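Local coordinates for protein tRNA (guanine-N(1)-)-methyltransferase (Corynebacterium diphtheriae, PDB 7KFF) that probably methylates N1 of guanosine 37 in tRNA, using S-adenosylmethionine as methyl donor, and works as a knotted homodimer of the SPOUT class, at residues T142-F148 against R187-I191; A153-S157 against A209-I214; L233-P237 against Q269-T274. The contacts are given in a common frame with arbitrary orientation. Numbering follows the deposited sequence.

Interaction 1. Residues T142-F148 against R187-I191; sequences TPAGAPF and REVSI. With SAH (S-adenosyl-L-homocysteine), chain C.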
loop_
_atom_site.group_PDB
_atom_site.type_symbol
_atom_site.label_atom_id
_atom_site.label_comp_id
_atom_site.label_asym_id
_atom_site.label_seq_id
_atom_site.Cartn_x
_atom_site.Cartn_y
_atom_site.Cartn_z
ATOM N N THR A 142 -1.524 10.705 -0.484
ATOM C CA THR A 142 -2.368 11.227 0.567
ATOM C C THR A 142 -3.564 10.304 0.695
ATOM O O THR A 142 -4.083 9.824 -0.333
ATOM C CB THR A 142 -2.852 12.648 0.295
ATOM O OG1 THR A 142 -3.998 12.869 1.108
ATOM C CG2 THR A 142 -3.203 12.894 -1.138
ATOM N N PRO A 143 -4.036 10.024 1.911
ATOM C CA PRO A 143 -5.217 9.156 2.050
ATOM C C PRO A 143 -6.474 9.817 1.518
ATOM O O PRO A 143 -7.505 9.146 1.391
ATOM C CB PRO A 143 -5.310 8.918 3.560
ATOM C CG PRO A 143 -4.663 10.146 4.153
ATOM C CD PRO A 143 -3.553 10.523 3.211
ATOM N N ALA A 144 -6.418 11.121 1.237
ATOM C CA ALA A 144 -7.529 11.860 0.646
ATOM C C ALA A 144 -7.401 12.019 -0.866
ATOM O O ALA A 144 -8.147 12.792 -1.463
ATOM C CB ALA A 144 -7.668 13.210 1.340
ATOM N N GLY A 145 -6.479 11.298 -1.490
ATOM C CA GLY A 145 -6.332 11.316 -2.933
ATOM C C GLY A 145 -7.169 10.246 -3.608
ATOM O O GLY A 145 -7.655 9.305 -2.991
ATOM N N ALA A 146 -7.314 10.375 -4.916
ATOM C CA ALA A 146 -8.005 9.336 -5.661
ATOM C C ALA A 146 -7.271 8.003 -5.516
ATOM O O ALA A 146 -6.030 7.958 -5.545
ATOM C CB ALA A 146 -8.101 9.720 -7.135
ATOM N N PRO A 147 -7.995 6.905 -5.357
ATOM C CA PRO A 147 -7.326 5.617 -5.142
ATOM C C PRO A 147 -6.390 5.222 -6.265
ATOM O O PRO A 147 -6.716 5.360 -7.442
ATOM C CB PRO A 147 -8.490 4.624 -5.057
ATOM C CG PRO A 147 -9.644 5.443 -4.609
ATOM C CD PRO A 147 -9.462 6.782 -5.247
ATOM N N PHE A 148 -5.233 4.683 -5.879
ATOM C CA PHE A 148 -4.331 4.038 -6.826
ATOM C C PHE A 148 -4.987 2.778 -7.380
ATOM O O PHE A 148 -5.462 1.920 -6.620
ATOM C CB PHE A 148 -3.038 3.662 -6.083
ATOM C CG PHE A 148 -1.946 3.086 -6.954
ATOM C CD1 PHE A 148 -1.628 3.649 -8.188
ATOM C CD2 PHE A 148 -1.221 1.980 -6.525
ATOM C CE1 PHE A 148 -0.625 3.134 -8.961
ATOM C CE2 PHE A 148 -0.216 1.462 -7.315
ATOM C CZ PHE A 148 0.077 2.029 -8.515
ATOM N N ARG A 187 -1.068 14.640 -9.441
ATOM C CA ARG A 187 -2.048 13.667 -8.985
ATOM C C ARG A 187 -1.837 13.399 -7.501
ATOM O O ARG A 187 -0.760 12.967 -7.084
ATOM C CB ARG A 187 -1.925 12.370 -9.791
ATOM C CG ARG A 187 -2.638 11.198 -9.179
ATOM C CD ARG A 187 -4.207 11.264 -9.221
ATOM N NE ARG A 187 -4.697 10.064 -8.552
ATOM C CZ ARG A 187 -4.842 8.880 -9.134
ATOM N NH1 ARG A 187 -5.160 7.814 -8.428
ATOM N NH2 ARG A 187 -4.683 8.777 -10.436
ATOM N N GLU A 188 -2.867 13.622 -6.711
ATOM C CA GLU A 188 -2.937 13.155 -5.331
ATOM C C GLU A 188 -3.470 11.732 -5.342
ATOM O O GLU A 188 -4.436 11.438 -6.049
ATOM C CB GLU A 188 -3.871 14.056 -4.521
ATOM C CG GLU A 188 -3.270 15.451 -4.238
ATOM C CD GLU A 188 -4.265 16.437 -3.662
ATOM O OE1 GLU A 188 -5.287 16.725 -4.323
ATOM O OE2 GLU A 188 -4.029 16.945 -2.551
ATOM N N VAL A 189 -2.807 10.834 -4.611
ATOM C CA VAL A 189 -3.084 9.408 -4.755
ATOM C C VAL A 189 -3.054 8.717 -3.397
ATOM O O VAL A 189 -2.078 8.840 -2.646
ATOM C CB VAL A 189 -2.106 8.741 -5.748
ATOM C CG1 VAL A 189 -0.654 9.062 -5.439
ATOM C CG2 VAL A 189 -2.322 7.238 -5.812
ATOM N N SER A 190 -4.116 7.983 -3.096
ATOM C CA SER A 190 -4.170 7.145 -1.913
ATOM C C SER A 190 -3.900 5.695 -2.295
ATOM O O SER A 190 -4.446 5.196 -3.284
ATOM C CB SER A 190 -5.554 7.201 -1.278
ATOM O OG SER A 190 -5.558 6.282 -0.196
ATOM N N ILE A 191 -3.098 4.993 -1.490
ATOM C CA ILE A 191 -2.896 3.565 -1.755
ATOM C C ILE A 191 -3.965 2.676 -1.120
ATOM O O ILE A 191 -3.997 1.465 -1.396
ATOM C CB ILE A 191 -1.459 3.071 -1.460
ATOM C CG1 ILE A 191 -1.125 3.186 0.037
ATOM C CG2 ILE A 191 -0.470 3.806 -2.344
ATOM C CD1 ILE A 191 0.052 2.328 0.450
HETATM N N SAH C . -4.388 13.802 9.139
HETATM C CA SAH C . -4.144 13.125 7.881
HETATM C CB SAH C . -2.973 12.195 8.107
HETATM C CG SAH C . -1.752 12.465 7.246
HETATM S SD SAH C . -0.811 10.958 7.379
HETATM C C SAH C . -5.316 12.302 7.377
HETATM O O SAH C . -5.752 11.354 8.028
HETATM O OXT SAH C . -5.831 12.556 6.289
HETATM C "C5'" SAH C . 0.771 11.621 6.876
HETATM C "C4'" SAH C . 1.139 11.337 5.434
HETATM O "O4'" SAH C . 1.234 9.934 5.193
HETATM C "C3'" SAH C . 0.187 11.860 4.346
HETATM O "O3'" SAH C . 0.329 13.220 4.153
HETATM C "C2'" SAH C . 0.611 10.992 3.161
HETATM O "O2'" SAH C . 1.812 11.455 2.593
HETATM C "C1'" SAH C . 0.883 9.670 3.845
HETATM N N9 SAH C . -0.294 8.781 3.854
HETATM C C8 SAH C . -1.047 8.398 4.941
HETATM N N7 SAH C . -1.983 7.518 4.543
HETATM C C5 SAH C . -1.849 7.351 3.198
HETATM C C6 SAH C . -2.534 6.583 2.267
HETATM N N6 SAH C . -3.585 5.793 2.570
HETATM N N1 SAH C . -2.127 6.637 0.953
HETATM C C2 SAH C . -1.058 7.419 0.586
HETATM N N3 SAH C . -0.370 8.169 1.492
HETATM C C4 SAH C . -0.775 8.126 2.768
HETATM O O HOH W 1 -5.955 2.217 -3.850
#

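Interaction 2. Residues A153-S157 against A209-I214; sequences ARAWS and AVVRLI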
loop_
_atom_site.group_PDB
_atom_site.type_symbol
_atom_site.label_atom_id
_atom_site.label_comp_id
_atom_site.label_asym_id
_atom_site.label_seq_id
_atom_site.Cartn_x
_atom_site.Cartn_y
_atom_site.Cartn_z
ATOM N N ALA A 153 -1.410 2.289 -12.710
ATOM C CA ALA A 153 -0.091 1.686 -12.861
ATOM C C ALA A 153 0.268 1.536 -14.332
ATOM O O ALA A 153 1.391 1.842 -14.749
ATOM C CB ALA A 153 -0.035 0.343 -12.135
ATOM N N ARG A 154 -0.689 1.093 -15.145
ATOM C CA ARG A 154 -0.435 0.966 -16.579
ATOM C C ARG A 154 -0.136 2.322 -17.190
ATOM O O ARG A 154 0.815 2.468 -17.954
ATOM C CB ARG A 154 -1.623 0.314 -17.297
ATOM C CG ARG A 154 -1.806 -1.152 -16.972
ATOM C CD ARG A 154 -2.727 -1.846 -17.941
ATOM N NE ARG A 154 -4.122 -1.424 -17.832
ATOM C CZ ARG A 154 -4.982 -1.908 -16.933
ATOM N NH1 ARG A 154 -4.586 -2.818 -16.058
ATOM N NH2 ARG A 154 -6.224 -1.452 -16.902
ATOM N N ALA A 155 -0.976 3.319 -16.906
ATOM C CA ALA A 155 -0.728 4.657 -17.439
ATOM C C ALA A 155 0.670 5.149 -17.069
ATOM O O ALA A 155 1.428 5.634 -17.919
ATOM C CB ALA A 155 -1.777 5.641 -16.917
ATOM N N TRP A 156 1.019 5.042 -15.789
ATOM C CA TRP A 156 2.254 5.647 -15.309
ATOM C C TRP A 156 3.489 4.878 -15.764
ATOM O O TRP A 156 4.577 5.455 -15.784
ATOM C CB TRP A 156 2.211 5.814 -13.795
ATOM C CG TRP A 156 1.078 6.722 -13.370
ATOM C CD1 TRP A 156 0.391 7.604 -14.163
ATOM C CD2 TRP A 156 0.471 6.797 -12.072
ATOM N NE1 TRP A 156 -0.593 8.240 -13.428
ATOM C CE2 TRP A 156 -0.566 7.750 -12.147
ATOM C CE3 TRP A 156 0.723 6.168 -10.849
ATOM C CZ2 TRP A 156 -1.366 8.062 -11.058
ATOM C CZ3 TRP A 156 -0.072 6.489 -9.759
ATOM C CH2 TRP A 156 -1.116 7.421 -9.879
ATOM N N SER A 157 3.345 3.605 -16.149
ATOM C CA SER A 157 4.477 2.872 -16.707
ATOM C C SER A 157 4.996 3.515 -17.987
ATOM O O SER A 157 6.125 3.216 -18.402
ATOM C CB SER A 157 4.113 1.394 -16.955
ATOM O OG SER A 157 3.229 1.217 -18.037
ATOM N N ALA A 209 4.476 -1.330 -8.454
ATOM C CA ALA A 209 3.381 -1.613 -9.371
ATOM C C ALA A 209 3.622 -1.029 -10.751
ATOM O O ALA A 209 3.201 -1.611 -11.756
ATOM C CB ALA A 209 2.073 -1.102 -8.789
ATOM N N VAL A 210 4.292 0.119 -10.822
ATOM C CA VAL A 210 4.590 0.767 -12.097
ATOM C C VAL A 210 5.793 0.127 -12.776
ATOM O O VAL A 210 5.737 -0.210 -13.963
ATOM C CB VAL A 210 4.816 2.273 -11.866
ATOM C CG1 VAL A 210 5.338 2.959 -13.117
ATOM C CG2 VAL A 210 3.508 2.920 -11.393
ATOM N N VAL A 211 6.906 -0.015 -12.054
ATOM C CA VAL A 211 8.139 -0.455 -12.704
ATOM C C VAL A 211 8.023 -1.889 -13.192
ATOM O O VAL A 211 8.637 -2.247 -14.203
ATOM C CB VAL A 211 9.347 -0.217 -11.773
ATOM C CG1 VAL A 211 10.609 -0.843 -12.352
ATOM C CG2 VAL A 211 9.540 1.292 -11.510
ATOM N N ARG A 212 7.251 -2.727 -12.509
ATOM C CA ARG A 212 7.116 -4.100 -12.981
ATOM C C ARG A 212 6.423 -4.193 -14.337
ATOM O O ARG A 212 6.472 -5.260 -14.959
ATOM C CB ARG A 212 6.402 -4.982 -11.972
ATOM C CG ARG A 212 4.942 -4.688 -11.812
ATOM C CD ARG A 212 4.273 -5.582 -10.763
ATOM N NE ARG A 212 4.060 -6.975 -11.156
ATOM C CZ ARG A 212 3.046 -7.412 -11.900
ATOM N NH1 ARG A 212 2.156 -6.582 -12.395
ATOM N NH2 ARG A 212 2.931 -8.700 -12.147
ATOM N N LEU A 213 5.795 -3.127 -14.807
ATOM C CA LEU A 213 5.158 -3.089 -16.117
ATOM C C LEU A 213 6.085 -2.577 -17.214
ATOM O O LEU A 213 5.671 -2.517 -18.382
ATOM C CB LEU A 213 3.883 -2.255 -16.055
ATOM C CG LEU A 213 2.858 -2.751 -15.063
ATOM C CD1 LEU A 213 1.678 -1.806 -15.003
ATOM C CD2 LEU A 213 2.400 -4.184 -15.352
ATOM N N ILE A 214 7.320 -2.220 -16.878
ATOM C CA ILE A 214 8.300 -1.832 -17.896
ATOM C C ILE A 214 8.874 -3.100 -18.516
ATOM O O ILE A 214 9.390 -3.960 -17.780
ATOM C CB ILE A 214 9.410 -0.982 -17.272
ATOM C CG1 ILE A 214 8.823 0.307 -16.693
ATOM C CG2 ILE A 214 10.508 -0.688 -18.297
ATOM C CD1 ILE A 214 9.828 1.194 -16.026
#

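Interaction 3. Residues L233-P237 against Q269-T274; sequences LLEGP and QSLKRT. With SAH (S-adenosyl-L-homocysteine), chain B.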
loop_
_atom_site.group_PDB
_atom_site.type_symbol
_atom_site.label_atom_id
_atom_site.label_comp_id
_atom_site.label_asym_id
_atom_site.label_seq_id
_atom_site.Cartn_x
_atom_site.Cartn_y
_atom_site.Cartn_z
ATOM N N LEU A 233 -11.485 -10.422 -11.820
ATOM C CA LEU A 233 -11.544 -11.429 -10.776
ATOM C C LEU A 233 -10.206 -11.518 -10.053
ATOM O O LEU A 233 -9.152 -11.155 -10.590
ATOM C CB LEU A 233 -11.847 -12.809 -11.374
ATOM C CG LEU A 233 -13.173 -12.971 -12.110
ATOM C CD1 LEU A 233 -13.274 -14.379 -12.694
ATOM C CD2 LEU A 233 -14.344 -12.671 -11.206
ATOM N N LEU A 234 -10.266 -12.033 -8.828
ATOM C CA LEU A 234 -9.065 -12.356 -8.071
ATOM C C LEU A 234 -8.465 -13.668 -8.564
ATOM O O LEU A 234 -9.184 -14.565 -8.990
ATOM C CB LEU A 234 -9.408 -12.516 -6.590
ATOM C CG LEU A 234 -10.102 -11.336 -5.934
ATOM C CD1 LEU A 234 -10.391 -11.676 -4.459
ATOM C CD2 LEU A 234 -9.283 -10.076 -6.061
ATOM N N GLU A 235 -7.139 -13.786 -8.491
ATOM C CA GLU A 235 -6.513 -15.051 -8.846
ATOM C C GLU A 235 -6.786 -16.103 -7.776
ATOM O O GLU A 235 -6.864 -15.804 -6.582
ATOM C CB GLU A 235 -4.998 -14.891 -9.007
ATOM C CG GLU A 235 -4.556 -14.296 -10.344
ATOM C CD GLU A 235 -4.673 -15.263 -11.520
ATOM O OE1 GLU A 235 -4.977 -14.793 -12.640
ATOM O OE2 GLU A 235 -4.444 -16.484 -11.330
ATOM N N GLY A 236 -6.928 -17.350 -8.215
ATOM C CA GLY A 236 -7.079 -18.471 -7.312
ATOM C C GLY A 236 -5.743 -18.958 -6.768
ATOM O O GLY A 236 -4.666 -18.387 -7.016
ATOM N N PRO A 237 -5.811 -20.036 -5.994
ATOM C CA PRO A 237 -4.600 -20.577 -5.362
ATOM C C PRO A 237 -3.661 -21.242 -6.356
ATOM O O PRO A 237 -4.059 -21.687 -7.438
ATOM C CB PRO A 237 -5.140 -21.608 -4.370
ATOM C CG PRO A 237 -6.461 -22.005 -4.947
ATOM C CD PRO A 237 -7.021 -20.771 -5.585
ATOM N N GLN A 269 -11.751 -21.525 -9.609
ATOM C CA GLN A 269 -11.085 -21.111 -8.382
ATOM C C GLN A 269 -10.980 -19.598 -8.287
ATOM O O GLN A 269 -11.006 -19.048 -7.185
ATOM C CB GLN A 269 -9.703 -21.751 -8.316
ATOM C CG GLN A 269 -9.745 -23.247 -8.100
ATOM C CD GLN A 269 -10.359 -23.606 -6.765
ATOM O OE1 GLN A 269 -9.924 -23.105 -5.723
ATOM N NE2 GLN A 269 -11.360 -24.463 -6.780
ATOM N N SER A 270 -10.854 -18.922 -9.428
ATOM C CA SER A 270 -10.883 -17.465 -9.444
ATOM C C SER A 270 -12.270 -16.937 -9.092
ATOM O O SER A 270 -12.401 -16.011 -8.275
ATOM C CB SER A 270 -10.403 -16.993 -10.813
ATOM O OG SER A 270 -10.557 -15.615 -10.982
ATOM N N LEU A 271 -13.319 -17.548 -9.640
ATOM C CA LEU A 271 -14.672 -17.170 -9.244
ATOM C C LEU A 271 -14.894 -17.421 -7.758
ATOM O O LEU A 271 -15.509 -16.600 -7.066
ATOM C CB LEU A 271 -15.700 -17.974 -10.032
ATOM C CG LEU A 271 -15.795 -17.649 -11.518
ATOM C CD1 LEU A 271 -16.567 -18.716 -12.266
ATOM C CD2 LEU A 271 -16.451 -16.272 -11.705
ATOM N N LYS A 272 -14.398 -18.556 -7.250
ATOM C CA LYS A 272 -14.613 -18.915 -5.852
ATOM C C LYS A 272 -13.895 -17.938 -4.926
ATOM O O LYS A 272 -14.479 -17.454 -3.949
ATOM C CB LYS A 272 -14.112 -20.342 -5.616
ATOM C CG LYS A 272 -14.216 -20.839 -4.191
ATOM C CD LYS A 272 -13.836 -22.327 -4.149
ATOM C CE LYS A 272 -13.905 -22.916 -2.750
ATOM N NZ LYS A 272 -12.606 -22.793 -2.052
ATOM N N ARG A 273 -12.627 -17.625 -5.222
ATOM C CA ARG A 273 -11.896 -16.693 -4.372
ATOM C C ARG A 273 -12.574 -15.332 -4.400
ATOM O O ARG A 273 -12.705 -14.675 -3.364
ATOM C CB ARG A 273 -10.435 -16.581 -4.809
ATOM C CG ARG A 273 -9.592 -15.597 -3.972
ATOM C CD ARG A 273 -9.418 -16.043 -2.527
ATOM N NE ARG A 273 -8.468 -17.148 -2.425
ATOM C CZ ARG A 273 -7.160 -17.010 -2.220
ATOM N NH1 ARG A 273 -6.390 -18.093 -2.154
ATOM N NH2 ARG A 273 -6.619 -15.802 -2.062
ATOM N N THR A 274 -13.029 -14.897 -5.580
ATOM C CA THR A 274 -13.697 -13.597 -5.669
ATOM C C THR A 274 -15.009 -13.607 -4.888
ATOM O O THR A 274 -15.317 -12.653 -4.163
ATOM C CB THR A 274 -13.927 -13.227 -7.139
ATOM O OG1 THR A 274 -12.686 -13.294 -7.858
ATOM C CG2 THR A 274 -14.519 -11.822 -7.254
HETATM N N SAH B . -0.061 -13.834 -10.094
HETATM C CA SAH B . -0.364 -13.158 -8.849
HETATM C CB SAH B . 0.783 -12.210 -8.577
HETATM C CG SAH B . 1.547 -12.467 -7.290
HETATM S SD SAH B . 2.440 -10.946 -7.030
HETATM C C SAH B . -1.651 -12.352 -8.873
HETATM O O SAH B . -1.794 -11.409 -9.648
HETATM O OXT SAH B . -2.564 -12.616 -8.091
HETATM C "C5'" SAH B . 3.685 -11.589 -5.919
HETATM C "C4'" SAH B . 3.423 -11.304 -4.454
HETATM O "O4'" SAH B . 3.393 -9.902 -4.200
HETATM C "C3'" SAH B . 2.117 -11.843 -3.852
HETATM O "O3'" SAH B . 2.186 -13.202 -3.613
HETATM C "C2'" SAH B . 2.006 -10.973 -2.599
HETATM O "O2'" SAH B . 2.873 -11.421 -1.587
HETATM C "C1'" SAH B . 2.516 -9.645 -3.116
HETATM N N9 SAH B . 1.435 -8.774 -3.609
HETATM C C8 SAH B . 1.189 -8.397 -4.911
HETATM N N7 SAH B . 0.159 -7.531 -4.934
HETATM C C5 SAH B . -0.273 -7.366 -3.654
HETATM C C6 SAH B . -1.290 -6.610 -3.088
HETATM N N6 SAH B . -2.135 -5.834 -3.798
HETATM N N1 SAH B . -1.457 -6.662 -1.723
HETATM C C2 SAH B . -0.622 -7.431 -0.947
HETATM N N3 SAH B . 0.387 -8.169 -1.488
HETATM C C4 SAH B . 0.541 -8.128 -2.818
#

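Interaction 1. Residues T142-F148 against R187-I191
Four good hydrogen bonds join 142-148 to 187-191. Phe148 N donates to Ser190 O (2.8 Å), Thr142 N to Val189 O (2.9 Å) and Ser190 N to Ala146 O (3.1 Å); the fourth comes from a side chain, Arg187 NH1 reaching the same Ala146 O at 3.0 Å. The long arginine can bend back to this carbonyl while forming a salt bridge with Asp152. The bridges Ala146-Val189 and Pro147-Ser190 are parallel; a proline suits this outermost strand, since its missing N-H costs no bond to Ser190. From Thr142 to Gly145 the chain makes a type I turn, closed by Gly145 N to Thr142 O (3.0 Å), and Thr142 OG1 accepts from Ala144 N (3.0 Å) in an ST turn. Gly145 passes so close to Val189 that a CB would clash. Phe148 CB meets Val189 CG2 at 3.7 Å, and both side chains touch Ile206 of helix 200-211. Ile191 N donates to SAH N1 (3.1 Å), reading the adenine edge, while Pro143 CG lies 3.4 Å from SAH OXT. Loops leaving parallel strands thus form part of the cofactor pocket, which Ser228 and Asp227 of the second subunit help complete, in the deep trefoil knot of the SPOUT fold.

Interaction 2. Residues A153-S157 against A209-I214
Apolar side-chain contacts dominate where helix 150-156 and the segment after it meet 209-214. Ala153 CB sits 4.2 Å from Ala209 CB, 4.4 Å from Val210 CG2 and 4.0 Å from Leu213 CD1, and its small methyl allows the backbones to come close, with Ala153 CA and Val210 CA 4.8 Å apart. Val210, the residue most covered here, spreads its two methyls: CG2 lies 4.0 Å from Trp156 CB, near the edge of the indole, and CG1 lies 3.7 Å from Ser157 N. The indole itself continues beyond this contact onto Leu137 and Leu139 of strand 137-141.

A second group sets carbon against backbone or polar residues. Leu213 CD1 is 3.7 Å from both Ala153 O and Arg154 N, and Leu213 CB is 3.8 Å from Ser157 CB. Arg154 points its CA-CB bond away, and only the aliphatic CG of its side chain comes within 4.1 Å of Leu213 CD1.

No hydrogen bond crosses between the segments; Ser157 OG donates to Arg154 O (2.7 Å), so the hydroxyl is satisfied locally, and Ile214 N bonds to Val211 O (3.0 Å), closing a type I turn. The two helices follow strands 146-147 and 185-190 of the SPOUT alpha/beta domain and pack together beside its parallel sheet. The contact rests on close apolar packing, with no directional polar pair across it.

Interaction 3. Residues L233-P237 against Q269-T274
Leu233, Arg273 and Leu234 bury the most surface where an extended loop lies along helix 259-277, in the C-terminal helical part of this TrmD-type enzyme. Leu233 fits its branched end against Leu271, CD1 to CD2 at 3.8 Å, and continues onto Leu282 of helix 279-283, an apolar place that suits leucine. Leu234 directs its CA-CB bond toward the helix, and its CD1 lies 4.0 Å from Arg273 CG. The aliphatic part of Arg273 also passes Glu235 O, CG to O 3.8 Å, while its guanidinium bonds to Ala144 O of the second subunit, so one residue serves both the fold and the dimer. Beyond Leu234, Gly236 brings its CA within 4.5 Å of Ser270 CA; a side chain there would clash with Gln269. Short hydroxyl side chains on successive helix turns engage the leucine backbone: Ser270 OG donates to Leu234 O at 2.6 Å, and Leu234 N donates to Thr274 OG1 at 2.9 Å, whose own proton goes to Ser270 O at 2.8 Å.

How the interactions relate
Interactions 1 and 2 belong to one alpha/beta unit: their centres lie about 17 Å apart, and their segments alternate along the chain, strand 146-147 leading into helix 150-156 and strand 185-190 preceding helix 200-211. They touch through Phe148, whose CE1 is 3.5 Å from Trp156 CZ3, and through Arg187, whose NH2 is 3.4 Å from Trp156 CZ2. Interaction 3 follows later in sequence, its centre about 27 Å from interaction 1 and 23 Å from interaction 2, touching neither within the chain. The dimer closes this gap: Arg273 of each subunit bonds to Ala144 of the other, bringing interaction 3 beside the partner's interaction 1 and its SAH, so each cofactor site draws on both chains.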